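Local coordinates for protein type II restriction enzyme MunI (Mycoplasma, PDB 1D02) that recognises the double-stranded DNA sequence 5'-CAATTG-3' as a homodimer and cleaves it after the first C, leaving 5'-phosphates, at residues Asn26-Phe31 with Tyr40-Lys45; Pro147-Phe152 with Val190-Glu195; Tyr173-Phe178 with Asn194-Lys199. The protein carries 1 engineered substitution. All coordinates share one frame; numbering follows the deposited sequence.

Interaction 1. Residues Asn26-Phe31 with Tyr40-Lys45; sequences NLYNVF and YVLYEK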
loop_
_atom_site.group_PDB
_atom_site.type_symbol
_atom_site.label_atom_id
_atom_site.label_comp_id
_atom_site.label_asym_id
_atom_site.label_seq_id
_atom_site.Cartn_x
_atom_site.Cartn_y
_atom_site.Cartn_z
ATOM N N ASN D 26 -7.835 -22.795 -9.843
ATOM C CA ASN D 26 -7.376 -21.737 -8.944
ATOM C C ASN D 26 -5.984 -21.367 -9.492
ATOM O O ASN D 26 -5.492 -22.032 -10.420
ATOM C CB ASN D 26 -7.317 -22.206 -7.494
ATOM C CG ASN D 26 -6.500 -23.462 -7.316
ATOM O OD1 ASN D 26 -5.292 -23.463 -7.540
ATOM N ND2 ASN D 26 -7.162 -24.549 -6.910
ATOM N N LEU D 27 -5.365 -20.318 -8.962
ATOM C CA LEU D 27 -4.069 -19.889 -9.515
ATOM C C LEU D 27 -2.995 -20.964 -9.457
ATOM O O LEU D 27 -2.165 -21.094 -10.375
ATOM C CB LEU D 27 -3.563 -18.620 -8.809
ATOM C CG LEU D 27 -2.254 -18.009 -9.350
ATOM C CD1 LEU D 27 -2.367 -16.479 -9.223
ATOM C CD2 LEU D 27 -1.025 -18.535 -8.596
ATOM N N TYR D 28 -3.000 -21.729 -8.377
ATOM C CA TYR D 28 -2.009 -22.777 -8.196
ATOM C C TYR D 28 -2.129 -23.957 -9.151
ATOM O O TYR D 28 -1.125 -24.331 -9.794
ATOM C CB TYR D 28 -2.027 -23.260 -6.747
ATOM C CG TYR D 28 -1.878 -22.111 -5.787
ATOM C CD1 TYR D 28 -2.999 -21.494 -5.202
ATOM C CD2 TYR D 28 -0.625 -21.603 -5.497
ATOM C CE1 TYR D 28 -2.839 -20.383 -4.340
ATOM C CE2 TYR D 28 -0.458 -20.523 -4.655
ATOM C CZ TYR D 28 -1.551 -19.915 -4.083
ATOM O OH TYR D 28 -1.327 -18.825 -3.273
ATOM N N ASN D 29 -3.306 -24.568 -9.273
ATOM C CA ASN D 29 -3.330 -25.714 -10.193
ATOM C C ASN D 29 -3.179 -25.287 -11.660
ATOM O O ASN D 29 -2.609 -26.018 -12.467
ATOM C CB ASN D 29 -4.537 -26.667 -9.943
ATOM C CG ASN D 29 -5.906 -26.021 -10.130
ATOM O OD1 ASN D 29 -6.046 -24.877 -10.541
ATOM N ND2 ASN D 29 -6.947 -26.804 -9.839
ATOM N N VAL D 30 -3.609 -24.076 -11.976
ATOM C CA VAL D 30 -3.482 -23.540 -13.329
ATOM C C VAL D 30 -1.991 -23.344 -13.671
ATOM O O VAL D 30 -1.506 -23.826 -14.710
ATOM C CB VAL D 30 -4.242 -22.184 -13.449
ATOM C CG1 VAL D 30 -3.753 -21.355 -14.648
ATOM C CG2 VAL D 30 -5.755 -22.451 -13.571
ATOM N N PHE D 31 -1.241 -22.662 -12.807
ATOM C CA PHE D 31 0.163 -22.469 -13.144
ATOM C C PHE D 31 0.971 -23.758 -13.029
ATOM O O PHE D 31 1.907 -23.958 -13.809
ATOM C CB PHE D 31 0.793 -21.349 -12.298
ATOM C CG PHE D 31 0.607 -19.982 -12.899
ATOM C CD1 PHE D 31 -0.244 -19.043 -12.315
ATOM C CD2 PHE D 31 1.260 -19.645 -14.092
ATOM C CE1 PHE D 31 -0.433 -17.806 -12.904
ATOM C CE2 PHE D 31 1.065 -18.399 -14.687
ATOM C CZ PHE D 31 0.218 -17.480 -14.088
ATOM N N TYR D 40 9.977 -23.252 -15.656
ATOM C CA TYR D 40 9.319 -22.452 -14.630
ATOM C C TYR D 40 8.722 -23.315 -13.537
ATOM O O TYR D 40 8.262 -24.428 -13.795
ATOM C CB TYR D 40 8.202 -21.579 -15.221
ATOM C CG TYR D 40 8.657 -20.691 -16.353
ATOM C CD1 TYR D 40 8.557 -21.121 -17.668
ATOM C CD2 TYR D 40 9.245 -19.446 -16.103
ATOM C CE1 TYR D 40 9.035 -20.340 -18.725
ATOM C CE2 TYR D 40 9.743 -18.647 -17.161
ATOM C CZ TYR D 40 9.635 -19.112 -18.469
ATOM O OH TYR D 40 10.180 -18.388 -19.515
ATOM N N VAL D 41 8.744 -22.804 -12.315
ATOM C CA VAL D 41 8.143 -23.511 -11.202
ATOM C C VAL D 41 7.345 -22.494 -10.400
ATOM O O VAL D 41 7.719 -21.331 -10.306
ATOM C CB VAL D 41 9.192 -24.157 -10.284
ATOM C CG1 VAL D 41 10.041 -25.138 -11.073
ATOM C CG2 VAL D 41 10.055 -23.089 -9.660
ATOM N N LEU D 42 6.220 -22.937 -9.860
ATOM C CA LEU D 42 5.372 -22.067 -9.059
ATOM C C LEU D 42 5.584 -22.464 -7.602
ATOM O O LEU D 42 5.587 -23.657 -7.276
ATOM C CB LEU D 42 3.889 -22.280 -9.387
ATOM C CG LEU D 42 2.920 -21.421 -8.561
ATOM C CD1 LEU D 42 2.848 -19.991 -9.072
ATOM C CD2 LEU D 42 1.560 -22.093 -8.586
ATOM N N TYR D 43 5.752 -21.476 -6.728
ATOM C CA TYR D 43 5.910 -21.754 -5.298
ATOM C C TYR D 43 4.659 -21.202 -4.621
ATOM O O TYR D 43 4.213 -20.112 -4.958
ATOM C CB TYR D 43 7.115 -21.009 -4.710
ATOM C CG TYR D 43 8.456 -21.387 -5.305
ATOM C CD1 TYR D 43 9.342 -20.403 -5.765
ATOM C CD2 TYR D 43 8.852 -22.719 -5.386
ATOM C CE1 TYR D 43 10.601 -20.748 -6.284
ATOM C CE2 TYR D 43 10.105 -23.070 -5.904
ATOM C CZ TYR D 43 10.969 -22.080 -6.344
ATOM O OH TYR D 43 12.215 -22.432 -6.827
ATOM N N GLU D 44 4.095 -21.973 -3.700
ATOM C CA GLU D 44 2.944 -21.548 -2.904
ATOM C C GLU D 44 3.630 -21.064 -1.606
ATOM O O GLU D 44 4.504 -21.721 -1.065
ATOM C CB GLU D 44 2.007 -22.764 -2.704
ATOM C CG GLU D 44 1.476 -23.274 -4.064
ATOM C CD GLU D 44 0.928 -24.714 -4.094
ATOM O OE1 GLU D 44 0.394 -25.193 -3.066
ATOM O OE2 GLU D 44 1.012 -25.354 -5.179
ATOM N N LYS D 45 3.314 -19.872 -1.129
ATOM C CA LYS D 45 3.990 -19.374 0.082
ATOM C C LYS D 45 5.557 -19.498 0.137
ATOM O O LYS D 45 6.137 -20.091 1.059
ATOM C CB LYS D 45 3.359 -20.022 1.338
ATOM C CG LYS D 45 3.696 -19.347 2.665
ATOM C CD LYS D 45 2.952 -20.011 3.824
ATOM C CE LYS D 45 3.262 -19.348 5.160
ATOM N NZ LYS D 45 2.627 -20.086 6.287
#

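Interaction 2. Residues Pro147-Phe152 with Val190-Glu195; sequences PFWVVF and VQHFNE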
loop_
_atom_site.group_PDB
_atom_site.type_symbol
_atom_site.label_atom_id
_atom_site.label_comp_id
_atom_site.label_asym_id
_atom_site.label_seq_id
_atom_site.Cartn_x
_atom_site.Cartn_y
_atom_site.Cartn_z
ATOM N N PRO D 147 8.522 -5.428 -9.517
ATOM C CA PRO D 147 8.907 -6.812 -9.208
ATOM C C PRO D 147 7.848 -7.733 -8.628
ATOM O O PRO D 147 8.174 -8.827 -8.176
ATOM C CB PRO D 147 10.074 -6.622 -8.246
ATOM C CG PRO D 147 9.637 -5.384 -7.466
ATOM C CD PRO D 147 9.098 -4.477 -8.546
ATOM N N PHE D 148 6.595 -7.289 -8.621
ATOM C CA PHE D 148 5.524 -8.108 -8.061
ATOM C C PHE D 148 4.327 -8.119 -8.988
ATOM O O PHE D 148 4.230 -7.302 -9.911
ATOM C CB PHE D 148 5.104 -7.556 -6.689
ATOM C CG PHE D 148 4.578 -6.140 -6.742
ATOM C CD1 PHE D 148 3.230 -5.896 -7.008
ATOM C CD2 PHE D 148 5.427 -5.058 -6.528
ATOM C CE1 PHE D 148 2.731 -4.588 -7.056
ATOM C CE2 PHE D 148 4.946 -3.749 -6.572
ATOM C CZ PHE D 148 3.600 -3.498 -6.834
ATOM N N TRP D 149 3.416 -9.052 -8.737
ATOM C CA TRP D 149 2.209 -9.172 -9.543
ATOM C C TRP D 149 1.059 -9.467 -8.598
ATOM O O TRP D 149 1.082 -10.471 -7.888
ATOM C CB TRP D 149 2.386 -10.315 -10.548
ATOM C CG TRP D 149 1.215 -10.527 -11.466
ATOM C CD1 TRP D 149 0.355 -9.578 -11.937
ATOM C CD2 TRP D 149 0.850 -11.757 -12.097
ATOM N NE1 TRP D 149 -0.532 -10.146 -12.833
ATOM C CE2 TRP D 149 -0.247 -11.483 -12.948
ATOM C CE3 TRP D 149 1.347 -13.069 -12.034
ATOM C CZ2 TRP D 149 -0.863 -12.470 -13.734
ATOM C CZ3 TRP D 149 0.734 -14.057 -12.818
ATOM C CH2 TRP D 149 -0.359 -13.745 -13.654
ATOM N N VAL D 150 0.060 -8.585 -8.592
ATOM C CA VAL D 150 -1.096 -8.758 -7.716
ATOM C C VAL D 150 -2.267 -9.247 -8.577
ATOM O O VAL D 150 -2.629 -8.614 -9.570
ATOM C CB VAL D 150 -1.490 -7.427 -7.017
ATOM C CG1 VAL D 150 -2.752 -7.630 -6.187
ATOM C CG2 VAL D 150 -0.342 -6.925 -6.093
ATOM N N VAL D 151 -2.801 -10.411 -8.220
ATOM C CA VAL D 151 -3.957 -10.963 -8.929
ATOM C C VAL D 151 -5.192 -10.756 -8.060
ATOM O O VAL D 151 -5.226 -11.208 -6.900
ATOM C CB VAL D 151 -3.768 -12.462 -9.211
ATOM C CG1 VAL D 151 -5.027 -13.028 -9.872
ATOM C CG2 VAL D 151 -2.537 -12.660 -10.125
ATOM N N PHE D 152 -6.180 -10.041 -8.598
ATOM C CA PHE D 152 -7.434 -9.776 -7.883
ATOM C C PHE D 152 -8.453 -10.817 -8.331
ATOM O O PHE D 152 -8.435 -11.250 -9.491
ATOM C CB PHE D 152 -7.961 -8.371 -8.192
ATOM C CG PHE D 152 -7.081 -7.254 -7.670
ATOM C CD1 PHE D 152 -6.126 -6.653 -8.494
ATOM C CD2 PHE D 152 -7.199 -6.817 -6.360
ATOM C CE1 PHE D 152 -5.293 -5.627 -8.019
ATOM C CE2 PHE D 152 -6.373 -5.793 -5.867
ATOM C CZ PHE D 152 -5.416 -5.194 -6.695
ATOM N N VAL D 190 -2.921 -17.040 -17.339
ATOM C CA VAL D 190 -1.584 -17.395 -17.817
ATOM C C VAL D 190 -1.163 -16.504 -18.992
ATOM O O VAL D 190 0.011 -16.103 -19.084
ATOM C CB VAL D 190 -1.491 -18.917 -18.214
ATOM C CG1 VAL D 190 -0.069 -19.245 -18.680
ATOM C CG2 VAL D 190 -1.823 -19.811 -17.000
ATOM N N GLN D 191 -2.102 -16.151 -19.869
ATOM C CA GLN D 191 -1.756 -15.296 -21.007
ATOM C C GLN D 191 -1.221 -13.955 -20.514
ATOM O O GLN D 191 -0.309 -13.394 -21.119
ATOM C CB GLN D 191 -2.956 -15.076 -21.933
ATOM C CG GLN D 191 -3.351 -16.341 -22.696
ATOM C CD GLN D 191 -4.583 -16.151 -23.561
ATOM O OE1 GLN D 191 -5.538 -15.482 -23.114
ATOM N NE2 GLN D 191 -4.610 -16.703 -24.689
ATOM N N HIS D 192 -1.757 -13.438 -19.407
ATOM C CA HIS D 192 -1.249 -12.160 -18.900
ATOM C C HIS D 192 0.224 -12.322 -18.531
ATOM O O HIS D 192 1.066 -11.514 -18.928
ATOM C CB HIS D 192 -2.042 -11.699 -17.673
ATOM C CG HIS D 192 -1.662 -10.330 -17.197
ATOM N ND1 HIS D 192 -0.563 -10.094 -16.397
ATOM C CD2 HIS D 192 -2.197 -9.114 -17.470
ATOM C CE1 HIS D 192 -0.434 -8.792 -16.205
ATOM N NE2 HIS D 192 -1.411 -8.177 -16.849
ATOM N N PHE D 193 0.533 -13.351 -17.751
ATOM C CA PHE D 193 1.917 -13.616 -17.359
ATOM C C PHE D 193 2.785 -13.846 -18.612
ATOM O O PHE D 193 3.833 -13.234 -18.784
ATOM C CB PHE D 193 1.980 -14.885 -16.499
ATOM C CG PHE D 193 3.379 -15.407 -16.294
ATOM C CD1 PHE D 193 4.254 -14.777 -15.417
ATOM C CD2 PHE D 193 3.819 -16.535 -17.000
ATOM C CE1 PHE D 193 5.559 -15.262 -15.236
ATOM C CE2 PHE D 193 5.112 -17.028 -16.832
ATOM C CZ PHE D 193 5.988 -16.389 -15.944
ATOM N N ASN D 194 2.318 -14.720 -19.493
ATOM C CA ASN D 194 3.069 -15.073 -20.696
ATOM C C ASN D 194 3.440 -13.891 -21.588
ATOM O O ASN D 194 4.591 -13.758 -22.031
ATOM C CB ASN D 194 2.252 -16.081 -21.510
ATOM C CG ASN D 194 3.040 -16.711 -22.615
ATOM O OD1 ASN D 194 2.620 -16.687 -23.783
ATOM N ND2 ASN D 194 4.188 -17.282 -22.278
ATOM N N GLU D 195 2.467 -13.030 -21.834
ATOM C CA GLU D 195 2.638 -11.886 -22.718
ATOM C C GLU D 195 3.267 -10.652 -22.100
ATOM O O GLU D 195 3.978 -9.909 -22.773
ATOM C CB GLU D 195 1.276 -11.499 -23.308
ATOM C CG GLU D 195 0.697 -12.524 -24.292
ATOM C CD GLU D 195 -0.816 -12.369 -24.524
ATOM O OE1 GLU D 195 -1.386 -11.289 -24.240
ATOM O OE2 GLU D 195 -1.439 -13.349 -25.001
#

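Interaction 3. Residues Tyr173-Phe178 with Asn194-Lys199; sequences YQDNYF and NEKLKK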
loop_
_atom_site.group_PDB
_atom_site.type_symbol
_atom_site.label_atom_id
_atom_site.label_comp_id
_atom_site.label_asym_id
_atom_site.label_seq_id
_atom_site.Cartn_x
_atom_site.Cartn_y
_atom_site.Cartn_z
ATOM N N TYR D 173 2.105 1.250 -14.714
ATOM C CA TYR D 173 2.536 -0.124 -14.423
ATOM C C TYR D 173 1.284 -1.011 -14.468
ATOM O O TYR D 173 1.068 -1.838 -13.577
ATOM C CB TYR D 173 3.178 -0.238 -13.028
ATOM C CG TYR D 173 4.404 0.613 -12.861
ATOM C CD1 TYR D 173 4.334 1.855 -12.240
ATOM C CD2 TYR D 173 5.633 0.181 -13.332
ATOM C CE1 TYR D 173 5.462 2.643 -12.088
ATOM C CE2 TYR D 173 6.782 0.975 -13.188
ATOM C CZ TYR D 173 6.683 2.197 -12.562
ATOM O OH TYR D 173 7.813 2.969 -12.369
ATOM N N GLN D 174 0.464 -0.834 -15.504
ATOM C CA GLN D 174 -0.766 -1.609 -15.631
ATOM C C GLN D 174 -0.579 -3.110 -15.675
ATOM O O GLN D 174 -1.465 -3.844 -15.245
ATOM C CB GLN D 174 -1.545 -1.183 -16.879
ATOM C CG GLN D 174 -2.122 0.204 -16.785
ATOM C CD GLN D 174 -3.127 0.335 -15.655
ATOM O OE1 GLN D 174 -4.137 -0.374 -15.628
ATOM N NE2 GLN D 174 -2.869 1.250 -14.730
ATOM N N ASP D 175 0.570 -3.587 -16.150
ATOM C CA ASP D 175 0.764 -5.021 -16.252
ATOM C C ASP D 175 1.122 -5.702 -14.936
ATOM O O ASP D 175 1.223 -6.931 -14.888
ATOM C CB ASP D 175 1.840 -5.352 -17.299
ATOM C CG ASP D 175 1.458 -4.893 -18.705
ATOM O OD1 ASP D 175 0.261 -4.643 -18.970
ATOM O OD2 ASP D 175 2.368 -4.797 -19.560
ATOM N N ASN D 176 1.328 -4.910 -13.878
ATOM C CA ASN D 176 1.669 -5.468 -12.579
ATOM C C ASN D 176 0.475 -5.942 -11.738
ATOM O O ASN D 176 0.637 -6.338 -10.590
ATOM C CB ASN D 176 2.575 -4.499 -11.819
ATOM C CG ASN D 176 4.001 -4.546 -12.357
ATOM O OD1 ASN D 176 4.477 -3.592 -12.970
ATOM N ND2 ASN D 176 4.659 -5.683 -12.172
ATOM N N TYR D 177 -0.727 -5.887 -12.313
ATOM C CA TYR D 177 -1.875 -6.493 -11.638
ATOM C C TYR D 177 -2.706 -7.180 -12.709
ATOM O O TYR D 177 -2.545 -6.891 -13.903
ATOM C CB TYR D 177 -2.742 -5.464 -10.895
ATOM C CG TYR D 177 -3.564 -4.579 -11.797
ATOM C CD1 TYR D 177 -4.852 -4.950 -12.185
ATOM C CD2 TYR D 177 -3.047 -3.384 -12.263
ATOM C CE1 TYR D 177 -5.606 -4.138 -13.022
ATOM C CE2 TYR D 177 -3.782 -2.556 -13.090
ATOM C CZ TYR D 177 -5.062 -2.936 -13.466
ATOM O OH TYR D 177 -5.773 -2.093 -14.278
ATOM N N PHE D 178 -3.554 -8.120 -12.302
ATOM C CA PHE D 178 -4.452 -8.778 -13.258
ATOM C C PHE D 178 -5.766 -9.042 -12.547
ATOM O O PHE D 178 -5.769 -9.487 -11.392
ATOM C CB PHE D 178 -3.873 -10.106 -13.764
ATOM C CG PHE D 178 -4.827 -10.882 -14.632
ATOM C CD1 PHE D 178 -5.078 -10.493 -15.957
ATOM C CD2 PHE D 178 -5.476 -12.007 -14.130
ATOM C CE1 PHE D 178 -5.966 -11.227 -16.765
ATOM C CE2 PHE D 178 -6.363 -12.741 -14.930
ATOM C CZ PHE D 178 -6.604 -12.353 -16.241
ATOM N N ASN D 194 2.318 -14.720 -19.493
ATOM C CA ASN D 194 3.069 -15.073 -20.696
ATOM C C ASN D 194 3.440 -13.891 -21.588
ATOM O O ASN D 194 4.591 -13.758 -22.031
ATOM C CB ASN D 194 2.252 -16.081 -21.510
ATOM C CG ASN D 194 3.040 -16.711 -22.615
ATOM O OD1 ASN D 194 2.620 -16.687 -23.783
ATOM N ND2 ASN D 194 4.188 -17.282 -22.278
ATOM N N GLU D 195 2.467 -13.030 -21.834
ATOM C CA GLU D 195 2.638 -11.886 -22.718
ATOM C C GLU D 195 3.267 -10.652 -22.100
ATOM O O GLU D 195 3.978 -9.909 -22.773
ATOM C CB GLU D 195 1.276 -11.499 -23.308
ATOM C CG GLU D 195 0.697 -12.524 -24.292
ATOM C CD GLU D 195 -0.816 -12.369 -24.524
ATOM O OE1 GLU D 195 -1.386 -11.289 -24.240
ATOM O OE2 GLU D 195 -1.439 -13.349 -25.001
ATOM N N LYS D 196 3.045 -10.453 -20.805
ATOM C CA LYS D 196 3.521 -9.239 -20.157
ATOM C C LYS D 196 4.594 -9.305 -19.088
ATOM O O LYS D 196 5.268 -8.303 -18.836
ATOM C CB LYS D 196 2.310 -8.513 -19.580
ATOM C CG LYS D 196 1.262 -8.216 -20.640
ATOM C CD LYS D 196 -0.043 -7.754 -20.047
ATOM C CE LYS D 196 -0.953 -7.253 -21.156
ATOM N NZ LYS D 196 -2.357 -7.118 -20.690
ATOM N N LEU D 197 4.771 -10.465 -18.464
ATOM C CA LEU D 197 5.719 -10.585 -17.368
ATOM C C LEU D 197 6.843 -11.611 -17.517
ATOM O O LEU D 197 7.934 -11.421 -16.985
ATOM C CB LEU D 197 4.934 -10.899 -16.085
ATOM C CG LEU D 197 3.783 -9.935 -15.750
ATOM C CD1 LEU D 197 2.950 -10.519 -14.573
ATOM C CD2 LEU D 197 4.343 -8.575 -15.378
ATOM N N LYS D 198 6.571 -12.696 -18.231
ATOM C CA LYS D 198 7.538 -13.774 -18.395
ATOM C C LYS D 198 8.913 -13.320 -18.895
ATOM O O LYS D 198 9.940 -13.806 -18.415
ATOM C CB LYS D 198 6.971 -14.847 -19.335
ATOM C CG LYS D 198 7.749 -16.181 -19.325
ATOM C CD LYS D 198 7.124 -17.226 -20.256
ATOM C CE LYS D 198 7.584 -17.024 -21.699
ATOM N NZ LYS D 198 6.861 -17.899 -22.664
ATOM N N LYS D 199 8.909 -12.390 -19.838
ATOM C CA LYS D 199 10.150 -11.885 -20.412
ATOM C C LYS D 199 11.056 -11.238 -19.368
ATOM O O LYS D 199 12.260 -11.140 -19.576
ATOM C CB LYS D 199 9.855 -10.875 -21.520
ATOM C CG LYS D 199 9.168 -9.596 -21.050
ATOM C CD LYS D 199 8.780 -8.736 -22.267
ATOM C CE LYS D 199 8.074 -7.445 -21.845
ATOM N NZ LYS D 199 7.669 -6.601 -23.030
HETATM O O HOH W 1 4.909 -5.826 -19.916
HETATM O O HOH W 2 -2.371 -5.047 -18.498
#

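Interaction 1. Residues Asn26-Phe31 with Tyr40-Lys45
A nearly straight 2.8 Å hydrogen bond from N26 N to N29 OD1 secures the start of the helix whose Y28 and F31 receive L42 of the strand 40-44. The return bond, N29 N to N26 OD1 at 2.9 Å, completes a capping box, so each asparagine both gives a backbone N-H and takes one with its side chain. Neither donor lies flat in the carbonyl plane it addresses; the tilts are 28° and 33°.

Across the gap the contact is apolar and rests on the fork of L42. Its CG swings anti to the backbone N (chi1 179°), which sends both methyls at the helix. CD2 touches the backbone itself, 3.7 Å from Y28 CA, and also meets F31 CB at 3.9 Å, one turn further on. CD1 reaches L27 CD2 more loosely, at 4.2 Å. E44 lies beside the Y28 ring, but its modelled approach is doubtful. The far end of Y28 is fixed separately, since its hydroxyl is hydrogen-bonded to the backbone oxygen of A83.

Helix and strand run nearly antiparallel, their axes 9.1 Å apart. L42 also touches F84 and I86 of the neighbouring strand, an arrangement characteristic of a capped helix laid against the edge of an alpha/beta sheet, here in a nuclease of the PDDEXK clan.

Interaction 2. Residues Pro147-Phe152 with Val190-Glu195
W149 projects from strand 148-153 toward the adjacent residues H192 and F193 of helix 186-197, a buried helix-on-sheet contact in the alpha/beta core of this PDDEXK-clan nuclease. The indole stands well out from the sheet because its CG lies opposite the backbone N (chi1 -179°), and the same choice at H192 (chi1 -174°) carries the imidazole off the helix to meet it. Indole and imidazole lie almost parallel, their planes 9° apart, but offset: the centroids of the indole five-membered ring and the imidazole are 5.0 Å apart, with little of one ring over the other, so this is not a full stack.

F193 shares the anti first torsion but touches with its CB, not its ring. That CB bears on the six-membered end of the indole, 3.9 Å from W149 CH2, while the F193 side chain lies roughly perpendicular to that of W149. No hydrogen bond joins the segments; the contact is made by van der Waals packing of the side chains. L189 and L197 of the same helix region also touch W149, and F178 of the adjoining strand meets both W149 and the H192 ring. On the other side of the indole plane from H192 and F193, the methyl V151 CG2 sits over the ring centre, 3.8 Å above it.

Interaction 3. Residues Tyr173-Phe178 with Asn194-Lys199
D175 and K196 are brought together by like first torsions, chi1 -62° and -56°, each setting CG opposite its own carbonyl carbon and beside its backbone N. They join a short 3-10 segment, which leads into the edge strand 177-180 of the nuclease's alpha/beta sheet, to the C-terminal part of helix 186-197, where the coil widens into a pi-type turn.

The lysine chain, extended beyond CG, runs crosswise to the aspartate, so that its methylenes rather than its ammonium make the close approach: D175 OD1 is 3.3 Å from K196 CD. The direct salt bridge is correspondingly long, with 4.0 Å between D175 OD1 and K196 NZ. Water supplies what this geometry lacks. One molecule donates to D175 OD1 at 2.7 Å and accepts from K196 NZ at 3.0 Å, linking the two charges. A second donates both to D175 OD2 (2.8 Å) and to K196 O (2.7 Å), so each carboxylate oxygen has its own bridge to the lysine residue, one to its charged end and one to its backbone. Together they would be expected to hold the carboxylate's rotation.

Deeper in, the buried L197 takes over, its methyl meeting backbone and amide atoms of D175 and N176. L197 also packs on W149 and I145, and N176 is held from outside the pair, its amide bonded to F148 O and L146 N. The 3-10 segment is further braced by Y177 OH donating to Q174 OE1. Facing D175, the leucine offers that methyl to the backbone: L197 CD2 lies 3.6 Å from D175 O.

Interaction 1 comes first along the chain and closes a short loop, folding strand 40-44 back beside the helix that begins after N26. It is complete long before interaction 2 opens at strand 148-153. Interaction 3 opens at 173-178, while the longer loop of interaction 2 is still unclosed, and both then end on helix 186-197, sharing N194 and E195; their loops therefore cross, with neither enclosing the other. That helix ties the sheet's neighbouring strands 148-153 and 177-180 together from one side. Interaction 1, at strand 40-44, the outermost strand at the other edge from 177-180, joins the same core directly, F31 CZ lying 3.7 Å from W149 CZ3.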